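Local coordinates for protein archaeal actin homolog (Thermoplasma acidophilum, PDB 2FSJ) that polymerizes into bundles of helical filaments in a reaction that requires nucleoside triphosphate, ATP being optimal, and belongs to the actin-like family of ATPases, at residues A[167-170]-A[171-175]. Residues are numbered along the deposited sequence; the frame is centred on the assembly and turned at random.
Sequences IMRP and QGVGA
The carbonyl oxygen of P170 is gripped by two backbone N-H groups from the first turn of helix 173-182. V173 N lies 3.0 Å from P170 O, above the carbonyl plane. This bond is bent, with an angle of 132° at the hydrogen. G174 N adds a weak bond of 3.4 Å to P170 O. P170-V173 is thus a type II beta turn with Q171 and G172 at its corners, running straight into the helix, and the carbonyl of P170, at the strand side of the turn, accepts N-H groups that open a helix and have no earlier turn to bond to. G172, at the N-cap, makes the bend with a positive phi of 95°, where a CB would press on the preceding carbonyl oxygen.

Across the turn, the side chains of P170 and V173 cross obliquely, P170 CB meeting V173 CG2 at 3.9 Å. That branch reaches the ring because V173 CG1 is anti to the backbone N (chi1 167°), which leaves CG2 beside the N; F133 and L130 also touch the proline. R169 folds back along its own strand instead, NH1 donating to M168 O at 3.0 Å.

Q171 starts off away from the strand segment, its chain extended, and its NE2 is held by a hydrogen bond to D92 and a weak one to D196. Its side chain lies about 8 Å from that of K34, an ATP-binding residue. This type II turn, leading from strand 158-170 of the seven-stranded mixed sheet into a helix and presenting a glutamine near the nucleotide site, fits the N-terminal domain of the actin-like ATPase fold.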
loop_
_atom_site.group_PDB
_atom_site.type_symbol
_atom_site.label_atom_id
_atom_site.label_comp_id
_atom_site.label_asym_id
_atom_site.label_seq_id
_atom_site.Cartn_x
_atom_site.Cartn_y
_atom_site.Cartn_z
ATOM N N ILE A 167 -7.769 -12.589 -9.034
ATOM C CA ILE A 167 -6.441 -13.025 -9.396
ATOM C C ILE A 167 -5.465 -12.316 -8.429
ATOM O O ILE A 167 -5.581 -11.120 -8.205
ATOM C CB ILE A 167 -6.134 -12.674 -10.850
ATOM C CG1 ILE A 167 -7.102 -13.423 -11.819
ATOM C CG2 ILE A 167 -4.642 -12.946 -11.217
ATOM C CD1 ILE A 167 -7.047 -14.926 -11.703
ATOM N N MET A 168 -4.522 -13.071 -7.892
ATOM C CA MET A 168 -3.638 -12.598 -6.833
ATOM C C MET A 168 -2.185 -12.849 -7.163
ATOM O O MET A 168 -1.843 -13.931 -7.631
ATOM C CB MET A 168 -3.977 -13.315 -5.531
ATOM C CG MET A 168 -5.373 -13.031 -5.024
ATOM S SD MET A 168 -5.573 -11.367 -4.420
ATOM C CE MET A 168 -4.691 -11.398 -2.770
ATOM N N ARG A 169 -1.322 -11.888 -6.837
ATOM C CA ARG A 169 0.128 -12.086 -6.929
ATOM C C ARG A 169 0.760 -11.614 -5.638
ATOM O O ARG A 169 0.176 -10.740 -5.022
ATOM C CB ARG A 169 0.694 -11.258 -8.054
ATOM C CG ARG A 169 0.405 -11.795 -9.432
ATOM C CD ARG A 169 1.027 -13.158 -9.730
ATOM N NE ARG A 169 0.667 -13.572 -11.079
ATOM C CZ ARG A 169 -0.434 -14.249 -11.406
ATOM N NH1 ARG A 169 -1.322 -14.652 -10.482
ATOM N NH2 ARG A 169 -0.637 -14.558 -12.682
ATOM N N PRO A 170 1.926 -12.151 -5.239
ATOM C CA PRO A 170 2.621 -11.672 -4.038
ATOM C C PRO A 170 2.975 -10.212 -4.138
ATOM O O PRO A 170 3.372 -9.743 -5.208
ATOM C CB PRO A 170 3.880 -12.556 -3.984
ATOM C CG PRO A 170 3.453 -13.811 -4.629
ATOM C CD PRO A 170 2.652 -13.289 -5.812
ATOM N N GLN A 171 2.807 -9.465 -3.040
ATOM C CA GLN A 171 3.241 -8.103 -2.994
ATOM C C GLN A 171 4.762 -8.053 -3.344
ATOM O O GLN A 171 5.549 -8.920 -2.912
ATOM C CB GLN A 171 3.006 -7.540 -1.583
ATOM C CG GLN A 171 3.321 -6.070 -1.435
ATOM C CD GLN A 171 2.727 -5.491 -0.134
ATOM O OE1 GLN A 171 1.558 -5.758 0.183
ATOM N NE2 GLN A 171 3.530 -4.761 0.614
ATOM N N GLY A 172 5.136 -7.093 -4.164
ATOM C CA GLY A 172 6.463 -7.047 -4.740
ATOM C C GLY A 172 6.578 -7.680 -6.120
ATOM O O GLY A 172 7.286 -7.176 -6.978
ATOM N N VAL A 173 5.945 -8.813 -6.319
ATOM C CA VAL A 173 5.908 -9.431 -7.643
ATOM C C VAL A 173 5.094 -8.556 -8.594
ATOM O O VAL A 173 5.471 -8.433 -9.749
ATOM C CB VAL A 173 5.336 -10.872 -7.578
ATOM C CG1 VAL A 173 4.973 -11.432 -8.959
ATOM C CG2 VAL A 173 6.322 -11.772 -6.878
ATOM N N GLY A 174 3.988 -7.977 -8.105
ATOM C CA GLY A 174 3.213 -7.011 -8.893
ATOM C C GLY A 174 4.096 -5.897 -9.429
ATOM O O GLY A 174 4.140 -5.653 -10.633
ATOM N N ALA A 175 4.867 -5.253 -8.565
ATOM C CA ALA A 175 5.742 -4.206 -8.995
ATOM C C ALA A 175 6.830 -4.667 -10.017
ATOM O O ALA A 175 7.113 -3.982 -11.012
ATOM C CB ALA A 175 6.401 -3.554 -7.790
#